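Local coordinates for protein probable Ni/Fe-hydrogenase 1 B-type cytochrome subunit (Escherichia coli K-12, PDB 6G94) that probably serves as the membrane-anchored b-type cytochrome of hydrogenase 1, binding haem and transferring electrons, at residues I[20-23]-I[24-28]; I[74-77]-I[78-82]; I[158-161]-I[162-165]; I[167-170]-I[171-174]. All blocks are in the same frame, centred on the assembly; numbering follows the deposited sequence.

Contact 1: I[20-23]-I[24-28]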
loop_
_atom_site.group_PDB
_atom_site.type_symbol
_atom_site.label_atom_id
_atom_site.label_comp_id
_atom_site.label_asym_id
_atom_site.label_seq_id
_atom_site.Cartn_x
_atom_site.Cartn_y
_atom_site.Cartn_z
ATOM N N ILE I 20 41.441 -3.377 -38.523
ATOM C CA ILE I 20 40.026 -3.386 -38.219
ATOM C C ILE I 20 39.800 -4.565 -37.290
ATOM O O ILE I 20 39.162 -4.448 -36.248
ATOM C CB ILE I 20 39.192 -3.547 -39.499
ATOM C CG1 ILE I 20 39.310 -2.296 -40.369
ATOM C CG2 ILE I 20 37.741 -3.830 -39.163
ATOM C CD1 ILE I 20 38.088 -1.401 -40.398
ATOM N N TRP I 21 40.381 -5.693 -37.661
ATOM C CA TRP I 21 40.215 -6.930 -36.930
ATOM C C TRP I 21 40.974 -6.978 -35.597
ATOM O O TRP I 21 41.214 -8.042 -35.060
ATOM C CB TRP I 21 40.542 -8.100 -37.850
ATOM C CG TRP I 21 39.876 -7.938 -39.200
ATOM C CD1 TRP I 21 40.386 -7.287 -40.274
ATOM C CD2 TRP I 21 38.572 -8.401 -39.604
ATOM N NE1 TRP I 21 39.509 -7.324 -41.314
ATOM C CE2 TRP I 21 38.387 -8.009 -40.935
ATOM C CE3 TRP I 21 37.551 -9.121 -38.971
ATOM C CZ2 TRP I 21 37.217 -8.302 -41.655
ATOM C CZ3 TRP I 21 36.380 -9.418 -39.693
ATOM C CH2 TRP I 21 36.230 -9.003 -41.014
ATOM N N HIS I 22 41.339 -5.819 -35.062
ATOM C CA HIS I 22 41.972 -5.703 -33.743
ATOM C C HIS I 22 41.098 -4.753 -32.956
ATOM O O HIS I 22 40.823 -4.984 -31.783
ATOM C CB HIS I 22 43.434 -5.183 -33.829
ATOM C CG HIS I 22 43.986 -4.623 -32.538
ATOM N ND1 HIS I 22 44.564 -5.406 -31.555
ATOM C CD2 HIS I 22 44.044 -3.352 -32.074
ATOM C CE1 HIS I 22 44.937 -4.645 -30.542
ATOM N NE2 HIS I 22 44.637 -3.394 -30.834
ATOM N N TRP I 23 40.675 -3.680 -33.615
ATOM C CA TRP I 23 39.839 -2.665 -32.985
ATOM C C TRP I 23 38.477 -3.219 -32.763
ATOM O O TRP I 23 37.736 -2.731 -31.931
ATOM C CB TRP I 23 39.747 -1.395 -33.830
ATOM C CG TRP I 23 41.003 -0.637 -33.835
ATOM C CD1 TRP I 23 41.708 -0.257 -34.927
ATOM C CD2 TRP I 23 41.744 -0.178 -32.685
ATOM N NE1 TRP I 23 42.841 0.419 -34.545
ATOM C CE2 TRP I 23 42.894 0.481 -33.172
ATOM C CE3 TRP I 23 41.545 -0.255 -31.288
ATOM C CZ2 TRP I 23 43.861 1.063 -32.309
ATOM C CZ3 TRP I 23 42.503 0.322 -30.431
ATOM C CH2 TRP I 23 43.644 0.969 -30.948
ATOM N N LEU I 24 38.156 -4.249 -33.524
ATOM C CA LEU I 24 36.925 -4.958 -33.310
ATOM C C LEU I 24 37.001 -5.716 -31.977
ATOM O O LEU I 24 36.262 -5.413 -31.048
ATOM C CB LEU I 24 36.640 -5.884 -34.490
ATOM C CG LEU I 24 35.150 -6.179 -34.656
ATOM C CD1 LEU I 24 34.313 -4.908 -34.642
ATOM C CD2 LEU I 24 34.928 -6.969 -35.923
ATOM N N THR I 25 37.906 -6.687 -31.905
ATOM C CA THR I 25 38.230 -7.424 -30.690
ATOM C C THR I 25 38.275 -6.561 -29.425
ATOM O O THR I 25 37.771 -6.954 -28.382
ATOM C CB THR I 25 39.591 -8.099 -30.842
ATOM O OG1 THR I 25 39.682 -8.657 -32.146
ATOM C CG2 THR I 25 39.733 -9.202 -29.879
ATOM N N VAL I 26 38.870 -5.384 -29.526
ATOM C CA VAL I 26 38.915 -4.443 -28.410
ATOM C C VAL I 26 37.505 -3.972 -28.093
ATOM O O VAL I 26 37.123 -3.900 -26.942
ATOM C CB VAL I 26 39.842 -3.247 -28.715
ATOM C CG1 VAL I 26 39.693 -2.140 -27.676
ATOM C CG2 VAL I 26 41.280 -3.722 -28.801
ATOM N N LEU I 27 36.737 -3.669 -29.126
ATOM C CA LEU I 27 35.372 -3.232 -28.960
ATOM C C LEU I 27 34.576 -4.362 -28.323
ATOM O O LEU I 27 33.835 -4.130 -27.406
ATOM C CB LEU I 27 34.792 -2.816 -30.314
ATOM C CG LEU I 27 33.402 -2.199 -30.385
ATOM C CD1 LEU I 27 33.409 -0.878 -29.644
ATOM C CD2 LEU I 27 33.034 -1.999 -31.833
ATOM N N CYS I 28 34.771 -5.581 -28.806
ATOM C CA CYS I 28 34.125 -6.755 -28.247
ATOM C C CYS I 28 34.537 -6.962 -26.809
ATOM O O CYS I 28 33.700 -7.059 -25.930
ATOM C CB CYS I 28 34.419 -7.995 -29.082
ATOM S SG CYS I 28 33.433 -8.064 -30.585
#

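Contact 2: I[74-77]-I[78-82]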
loop_
_atom_site.group_PDB
_atom_site.type_symbol
_atom_site.label_atom_id
_atom_site.label_comp_id
_atom_site.label_asym_id
_atom_site.label_seq_id
_atom_site.Cartn_x
_atom_site.Cartn_y
_atom_site.Cartn_z
ATOM N N LEU I 74 38.354 -13.649 -33.265
ATOM C CA LEU I 74 39.461 -14.282 -32.545
ATOM C C LEU I 74 39.983 -15.530 -33.251
ATOM O O LEU I 74 41.192 -15.707 -33.351
ATOM C CB LEU I 74 39.020 -14.633 -31.120
ATOM C CG LEU I 74 39.956 -15.028 -29.964
ATOM C CD1 LEU I 74 40.120 -16.545 -29.878
ATOM C CD2 LEU I 74 41.289 -14.299 -30.050
ATOM N N LEU I 75 39.092 -16.384 -33.731
ATOM C CA LEU I 75 39.499 -17.640 -34.335
ATOM C C LEU I 75 40.072 -17.512 -35.701
ATOM O O LEU I 75 40.940 -18.283 -36.049
ATOM C CB LEU I 75 38.369 -18.656 -34.365
ATOM C CG LEU I 75 38.105 -19.297 -33.010
ATOM C CD1 LEU I 75 36.636 -19.680 -32.925
ATOM C CD2 LEU I 75 39.019 -20.498 -32.780
ATOM N N MET I 76 39.591 -16.562 -36.484
ATOM C CA MET I 76 40.224 -16.308 -37.771
ATOM C C MET I 76 41.605 -15.637 -37.532
ATOM O O MET I 76 42.606 -16.036 -38.109
ATOM C CB MET I 76 39.284 -15.548 -38.727
ATOM C CG MET I 76 38.946 -14.116 -38.323
ATOM S SD MET I 76 38.223 -13.069 -39.616
ATOM C CE MET I 76 39.316 -11.644 -39.612
ATOM N N ARG I 77 41.636 -14.676 -36.621
ATOM C CA ARG I 77 42.839 -13.972 -36.232
ATOM C C ARG I 77 43.909 -14.923 -35.650
ATOM O O ARG I 77 45.103 -14.646 -35.727
ATOM C CB ARG I 77 42.434 -12.876 -35.251
ATOM C CG ARG I 77 43.521 -11.957 -34.792
ATOM C CD ARG I 77 42.929 -10.730 -34.153
ATOM N NE ARG I 77 43.995 -9.932 -33.567
ATOM C CZ ARG I 77 44.028 -9.496 -32.309
ATOM N NH1 ARG I 77 43.034 -9.766 -31.467
ATOM N NH2 ARG I 77 45.071 -8.782 -31.882
ATOM N N ILE I 78 43.479 -16.048 -35.087
ATOM C CA ILE I 78 44.405 -17.051 -34.571
ATOM C C ILE I 78 44.822 -17.975 -35.690
ATOM O O ILE I 78 45.962 -18.397 -35.769
ATOM C CB ILE I 78 43.808 -17.845 -33.377
ATOM C CG1 ILE I 78 44.037 -17.080 -32.069
ATOM C CG2 ILE I 78 44.386 -19.250 -33.240
ATOM C CD1 ILE I 78 43.387 -17.705 -30.852
ATOM N N TYR I 79 43.891 -18.292 -36.558
ATOM C CA TYR I 79 44.203 -19.190 -37.634
ATOM C C TYR I 79 45.383 -18.681 -38.494
ATOM O O TYR I 79 46.241 -19.468 -38.914
ATOM C CB TYR I 79 42.951 -19.462 -38.451
ATOM C CG TYR I 79 43.246 -20.295 -39.623
ATOM C CD1 TYR I 79 43.730 -21.588 -39.471
ATOM C CD2 TYR I 79 43.098 -19.770 -40.901
ATOM C CE1 TYR I 79 44.036 -22.354 -40.573
ATOM C CE2 TYR I 79 43.396 -20.522 -42.018
ATOM C CZ TYR I 79 43.863 -21.810 -41.851
ATOM O OH TYR I 79 44.161 -22.538 -42.974
ATOM N N TRP I 80 45.439 -17.372 -38.724
ATOM C CA TRP I 80 46.513 -16.783 -39.526
ATOM C C TRP I 80 47.891 -16.757 -38.897
ATOM O O TRP I 80 48.880 -17.043 -39.576
ATOM C CB TRP I 80 46.165 -15.383 -39.965
ATOM C CG TRP I 80 45.045 -15.349 -40.900
ATOM C CD1 TRP I 80 44.718 -16.290 -41.845
ATOM C CD2 TRP I 80 44.067 -14.323 -40.990
ATOM N NE1 TRP I 80 43.589 -15.903 -42.519
ATOM C CE2 TRP I 80 43.167 -14.696 -42.015
ATOM C CE3 TRP I 80 43.855 -13.121 -40.295
ATOM C CZ2 TRP I 80 42.075 -13.900 -42.371
ATOM C CZ3 TRP I 80 42.780 -12.336 -40.643
ATOM C CH2 TRP I 80 41.898 -12.726 -41.676
ATOM N N ALA I 81 47.962 -16.376 -37.621
ATOM C CA ALA I 81 49.224 -16.409 -36.882
ATOM C C ALA I 81 49.814 -17.813 -36.860
ATOM O O ALA I 81 51.040 -17.979 -36.923
ATOM C CB ALA I 81 49.047 -15.885 -35.472
ATOM N N PHE I 82 48.943 -18.812 -36.781
ATOM C CA PHE I 82 49.378 -20.194 -36.854
ATOM C C PHE I 82 49.994 -20.529 -38.212
ATOM O O PHE I 82 51.173 -20.895 -38.271
ATOM C CB PHE I 82 48.246 -21.150 -36.504
ATOM C CG PHE I 82 48.714 -22.532 -36.169
ATOM C CD1 PHE I 82 49.632 -22.741 -35.142
ATOM C CD2 PHE I 82 48.242 -23.629 -36.881
ATOM C CE1 PHE I 82 50.077 -24.020 -34.836
ATOM C CE2 PHE I 82 48.677 -24.910 -36.578
ATOM C CZ PHE I 82 49.596 -25.109 -35.553
#

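Contact 3: I[158-161]-I[162-165]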
loop_
_atom_site.group_PDB
_atom_site.type_symbol
_atom_site.label_atom_id
_atom_site.label_comp_id
_atom_site.label_asym_id
_atom_site.label_seq_id
_atom_site.Cartn_x
_atom_site.Cartn_y
_atom_site.Cartn_z
ATOM N N ALA I 158 23.092 -28.776 -31.365
ATOM C CA ALA I 158 23.583 -28.849 -32.744
ATOM C C ALA I 158 25.107 -28.975 -32.869
ATOM O O ALA I 158 25.665 -30.071 -32.812
ATOM C CB ALA I 158 23.035 -27.693 -33.575
ATOM N N ILE I 159 25.769 -27.835 -33.026
ATOM C CA ILE I 159 27.211 -27.779 -33.223
ATOM C C ILE I 159 27.922 -27.467 -31.933
ATOM O O ILE I 159 29.122 -27.288 -31.901
ATOM C CB ILE I 159 27.554 -26.700 -34.259
ATOM C CG1 ILE I 159 27.519 -25.284 -33.653
ATOM C CG2 ILE I 159 26.598 -26.810 -35.447
ATOM C CD1 ILE I 159 28.655 -24.409 -34.134
ATOM N N PHE I 160 27.144 -27.379 -30.874
ATOM C CA PHE I 160 27.644 -27.042 -29.572
ATOM C C PHE I 160 27.819 -28.263 -28.735
ATOM O O PHE I 160 28.041 -28.159 -27.542
ATOM C CB PHE I 160 26.617 -26.203 -28.872
ATOM C CG PHE I 160 26.481 -24.826 -29.415
ATOM C CD1 PHE I 160 27.542 -23.955 -29.392
ATOM C CD2 PHE I 160 25.253 -24.381 -29.894
ATOM C CE1 PHE I 160 27.393 -22.663 -29.852
ATOM C CE2 PHE I 160 25.091 -23.089 -30.358
ATOM C CZ PHE I 160 26.168 -22.222 -30.335
ATOM N N ALA I 161 27.704 -29.420 -29.359
ATOM C CA ALA I 161 27.757 -30.677 -28.650
ATOM C C ALA I 161 29.026 -30.869 -27.829
ATOM O O ALA I 161 28.952 -31.333 -26.699
ATOM C CB ALA I 161 27.569 -31.824 -29.625
ATOM N N PRO I 162 30.187 -30.509 -28.365
ATOM C CA PRO I 162 31.399 -30.651 -27.547
ATOM C C PRO I 162 31.459 -29.874 -26.238
ATOM O O PRO I 162 32.017 -30.374 -25.281
ATOM C CB PRO I 162 32.507 -30.164 -28.471
ATOM C CG PRO I 162 31.826 -29.351 -29.513
ATOM C CD PRO I 162 30.579 -30.105 -29.755
ATOM N N PHE I 163 30.902 -28.674 -26.189
ATOM C CA PHE I 163 30.926 -27.884 -24.958
ATOM C C PHE I 163 30.299 -28.545 -23.750
ATOM O O PHE I 163 30.464 -28.089 -22.620
ATOM C CB PHE I 163 30.263 -26.551 -25.202
ATOM C CG PHE I 163 31.019 -25.698 -26.147
ATOM C CD1 PHE I 163 32.116 -24.980 -25.718
ATOM C CD2 PHE I 163 30.657 -25.635 -27.476
ATOM C CE1 PHE I 163 32.834 -24.187 -26.597
ATOM C CE2 PHE I 163 31.369 -24.844 -28.370
ATOM C CZ PHE I 163 32.460 -24.116 -27.928
ATOM N N ARG I 164 29.576 -29.624 -23.996
ATOM C CA ARG I 164 28.909 -30.349 -22.923
ATOM C C ARG I 164 29.806 -31.420 -22.328
ATOM O O ARG I 164 29.353 -32.404 -21.804
ATOM C CB ARG I 164 27.584 -30.929 -23.415
ATOM C CG ARG I 164 26.455 -29.928 -23.462
ATOM C CD ARG I 164 25.126 -30.652 -23.596
ATOM N NE ARG I 164 24.883 -31.004 -24.990
ATOM C CZ ARG I 164 24.342 -32.141 -25.400
ATOM N NH1 ARG I 164 23.973 -33.069 -24.514
ATOM N NH2 ARG I 164 24.177 -32.346 -26.702
ATOM N N TYR I 165 31.097 -31.210 -22.456
ATOM C CA TYR I 165 32.107 -31.996 -21.790
ATOM C C TYR I 165 32.653 -31.086 -20.730
ATOM O O TYR I 165 33.078 -31.538 -19.696
ATOM C CB TYR I 165 33.222 -32.394 -22.754
ATOM C CG TYR I 165 32.909 -33.600 -23.610
ATOM C CD1 TYR I 165 33.198 -34.870 -23.164
ATOM C CD2 TYR I 165 32.336 -33.466 -24.876
ATOM C CE1 TYR I 165 32.923 -35.975 -23.935
ATOM C CE2 TYR I 165 32.052 -34.570 -25.655
ATOM C CZ TYR I 165 32.351 -35.821 -25.171
ATOM O OH TYR I 165 32.079 -36.931 -25.912
#

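Contact 4: I[167-170]-I[171-174]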
loop_
_atom_site.group_PDB
_atom_site.type_symbol
_atom_site.label_atom_id
_atom_site.label_comp_id
_atom_site.label_asym_id
_atom_site.label_seq_id
_atom_site.Cartn_x
_atom_site.Cartn_y
_atom_site.Cartn_z
ATOM N N VAL I 167 30.955 -29.117 -19.045
ATOM C CA VAL I 167 30.013 -29.228 -17.978
ATOM C C VAL I 167 30.326 -30.474 -17.163
ATOM O O VAL I 167 30.445 -30.403 -15.960
ATOM C CB VAL I 167 28.598 -29.218 -18.558
ATOM C CG1 VAL I 167 27.570 -29.707 -17.550
ATOM C CG2 VAL I 167 28.267 -27.816 -19.019
ATOM N N GLU I 168 30.486 -31.608 -17.834
ATOM C CA GLU I 168 30.778 -32.872 -17.162
ATOM C C GLU I 168 32.091 -32.797 -16.419
ATOM O O GLU I 168 32.235 -33.397 -15.361
ATOM C CB GLU I 168 30.778 -34.039 -18.146
ATOM C CG GLU I 168 29.627 -34.008 -19.132
ATOM C CD GLU I 168 29.629 -35.169 -20.109
ATOM O OE1 GLU I 168 30.477 -36.056 -19.959
ATOM O OE2 GLU I 168 28.789 -35.213 -21.029
ATOM N N PHE I 169 33.035 -32.050 -16.980
ATOM C CA PHE I 169 34.313 -31.831 -16.358
ATOM C C PHE I 169 34.165 -31.123 -15.013
ATOM O O PHE I 169 34.668 -31.580 -14.011
ATOM C CB PHE I 169 35.240 -31.043 -17.281
ATOM C CG PHE I 169 36.461 -30.533 -16.594
ATOM C CD1 PHE I 169 37.520 -31.376 -16.322
ATOM C CD2 PHE I 169 36.504 -29.237 -16.154
ATOM C CE1 PHE I 169 38.613 -30.932 -15.650
ATOM C CE2 PHE I 169 37.603 -28.776 -15.482
ATOM C CZ PHE I 169 38.660 -29.627 -15.235
ATOM N N PHE I 170 33.475 -30.000 -15.000
ATOM C CA PHE I 170 33.211 -29.307 -13.762
ATOM C C PHE I 170 32.435 -30.148 -12.752
ATOM O O PHE I 170 32.607 -29.980 -11.561
ATOM C CB PHE I 170 32.559 -27.973 -14.040
ATOM C CG PHE I 170 33.534 -26.938 -14.463
ATOM C CD1 PHE I 170 34.446 -26.439 -13.565
ATOM C CD2 PHE I 170 33.590 -26.494 -15.767
ATOM C CE1 PHE I 170 35.390 -25.492 -13.959
ATOM C CE2 PHE I 170 34.525 -25.545 -16.162
ATOM C CZ PHE I 170 35.427 -25.040 -15.257
ATOM N N TYR I 171 31.606 -31.064 -13.227
ATOM C CA TYR I 171 30.922 -32.033 -12.352
ATOM C C TYR I 171 31.919 -33.053 -11.821
ATOM O O TYR I 171 31.824 -33.487 -10.679
ATOM C CB TYR I 171 29.751 -32.751 -13.073
ATOM C CG TYR I 171 28.415 -32.033 -12.989
ATOM C CD1 TYR I 171 28.070 -31.028 -13.902
ATOM C CD2 TYR I 171 27.504 -32.346 -11.990
ATOM C CE1 TYR I 171 26.856 -30.360 -13.817
ATOM C CE2 TYR I 171 26.283 -31.689 -11.893
ATOM C CZ TYR I 171 25.965 -30.699 -12.806
ATOM O OH TYR I 171 24.756 -30.050 -12.716
ATOM N N TRP I 172 32.873 -33.424 -12.666
ATOM C CA TRP I 172 33.908 -34.390 -12.316
ATOM C C TRP I 172 34.824 -33.795 -11.238
ATOM O O TRP I 172 35.215 -34.475 -10.309
ATOM C CB TRP I 172 34.677 -34.808 -13.573
ATOM C CG TRP I 172 35.772 -35.798 -13.336
ATOM C CD1 TRP I 172 35.635 -37.150 -13.169
ATOM C CD2 TRP I 172 37.184 -35.521 -13.256
ATOM N NE1 TRP I 172 36.872 -37.731 -12.979
ATOM C CE2 TRP I 172 37.840 -36.758 -13.023
ATOM C CE3 TRP I 172 37.961 -34.347 -13.345
ATOM C CZ2 TRP I 172 39.236 -36.859 -12.873
ATOM C CZ3 TRP I 172 39.348 -34.446 -13.192
ATOM C CH2 TRP I 172 39.969 -35.696 -12.956
ATOM N N THR I 173 35.141 -32.512 -11.386
ATOM C CA THR I 173 35.735 -31.657 -10.352
ATOM C C THR I 173 35.054 -31.771 -8.979
ATOM O O THR I 173 35.664 -31.485 -7.941
ATOM C CB THR I 173 35.690 -30.200 -10.871
ATOM O OG1 THR I 173 36.851 -29.984 -11.667
ATOM C CG2 THR I 173 35.579 -29.120 -9.780
ATOM N N GLY I 174 33.804 -32.223 -8.978
ATOM C CA GLY I 174 33.011 -32.232 -7.772
ATOM C C GLY I 174 32.246 -30.931 -7.659
ATOM O O GLY I 174 31.945 -30.472 -6.560
#

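Contact 1: I[20-23]-I[24-28]
H22 and V26 meet one helical turn apart, methyl against ring. V26 CG2 sits over a face of the imidazole, displaced toward its rim, with NE2 of H22 nearest at 3.9 Å. Measured to the ring centroid the methyl is 4.2 Å away and 21° off the normal, which qualifies as a CH-pi contact. The same methyl also approaches CE3 of the W23 indole at 4.3 Å. The two rings are themselves in touch, since H22 CD2 lies over the centre of the W23 indole. H22 reaches this place because its CG is anti to the backbone N (chi1 161°), which swings the imidazole along the helix toward V26.

Backbone bonds set the spacing. L24 N binds I20 O at 2.9 Å, V26 N binds H22 O at 3.0 Å, and L27 N binds W23 O at 3.1 Å from well above the carbonyl plane. The series is interrupted at W21: its psi of 20° turns the carbonyl aside, and W21 O lies 4.8 Å from T25 N. T25 OG1 instead lies 3.3 Å from W21 O, a weak hydrogen bond.

Farther out, W21 packs on M76, H22 on R77, and T25 on V73 and R77, all of helix 55-83. The three- and four-residue spacing of H22, W23 and V26 is that of the first turns of helix 20-40, a predicted transmembrane helix of the cytochrome b561 family bundle that lies against helix 55-83 beside the haem.

Contact 2: I[74-77]-I[78-82]
The backbone keeps its i to i+4 helical bonds where W80 N donates to M76 O at 3.2 Å and Y79 N to L75 O at 3.0 Å, whereas I78 N holds L74 O only weakly because of a bent angle at its hydrogen, and A81 N stands 3.8 Å from R77 O.

M76 and W80 run side by side. The thioether begins in the crowded position between backbone N and carbonyl carbon (chi1 67°) and bends at chi3 (-126°), bringing its terminal methyl CE to 3.5 Å from W80 CH2, at the far end of the benzo ring. SD is 5.1 Å from the centroid of that six-membered ring and oblique to it, a Met-aromatic contact in which the methyl does the touching. M76 O meanwhile lies 3.6 Å above the plane of the W80 ring, toward its rim, so backbone and side chain of one residue both address the indole.

Both segments lie in the predicted transmembrane part of helix 55-83, in the b561-type bundle, and its sides face different neighbours: M76 packs on W21 of helix 20-40, while L74 packs on F137, V141 and I144 of helix 130-151. L74 and I78 lie side by side, pointing the same way, CD1 against CD1 at 3.6 Å. R77 has its chain extended from CG to NE, carrying the guanidinium well away from its own backbone, and its side chain touches both F137 of helix 130-151 and H22 and T25 of helix 20-40.

Contact 3: I[158-161]-I[162-165]
The F160 and F163 rings meet at their rims: F163 CD2 comes up at the edge of the F160 ring, 4.0 Å from F160 CD1, and the two side chains cross obliquely. At its own edge the F163 ring has F160 O, 3.6 Å from CD2, and F160 CA in its plane. Beyond the two segments, F163 meets the F148 ring with the planes about 30° apart. With CG anti to the carbonyl carbon (chi1 -66°), the F163 ring lies back beside F160. All this belongs to a predicted periplasmic loop close to the haem, which is about 7 Å from the F160 side chain.

Two turns of the i to i+3 kind connect the pieces. F163 N makes a weak bond to F160 O at 3.2 Å, and R164 N a straighter one to A161 O at 3.3 Å, its donor well above the carbonyl plane. P162 has no N-H to offer F160 O.

Putting a serine at F163 would probably leave the F160 edge and the F148 ring without their aromatic partner and open a gap where the ring had been. The chemistry is mainly apolar: ring contacts, perhaps with a modest electrostatic attraction from the C-H at F163 CD2 near F160 O, join one good and one weak backbone bond in holding the turn.

Contact 4: I[167-170]-I[171-174]
V167 and Y171 form the tight side of this short helix. Their side chains run alongside each other: V167 CG1 rests 3.9 Å from Y171 CE1, and V167 O lies in the plane of the phenol ring at its edge, 3.2 Å from CD1. The same carbonyl accepts Y171 N in its own plane at 3.0 Å. F170, buried like Y171, is held from outside by helix 177-203, where it packs on D179 and I180 and its ring meets that of W183.

The other side is looser and more exposed. F169 and W172 cross with CE1 of F169 4.2 Å from CE3 of W172, and T173 OG1 stands over one face of the F169 ring, toward its rim. The backbone here is firmly bonded: T173 N binds F169 O at 2.8 Å, almost straight at 171°, and G174 N binds Y171 O at 2.9 Å. G174, with positive phi (91°) just past the helix, closes it in a Schellman motif; a CB there would collide with T173 O.

A leucine at Y171 would probably leave an acidic side chain of another protein's chain without its hydrogen-bonded phenol hydroxyl. Outside the two segments, E168 OE2 pairs with a basic side chain of another protein's chain. The helix therefore combines an apolar seat within the cytochrome with polar groups that join it to its partner protein.

Contacts 1 and 2 adjoin directly although their centres are 14 Å apart: W21 O lies 3.3 Å from R77 CD, and the H22 ring is in packing contact with the R77 guanidinium, where helices 20-40 and 55-83 pack. Contacts 3 and 4 follow one another in sequence, with centres 15 Å apart, and carry the chain from loop into helix 166-172. Between the pairs there is no touch; contacts 2 and 3 come within about 8 Å at their nearest atoms, contacts 1 and 4 only within about 21 Å. The haem lies about 8 Å from the side chains of T25 and L74, 7 Å from F160 and 11 Å from V167.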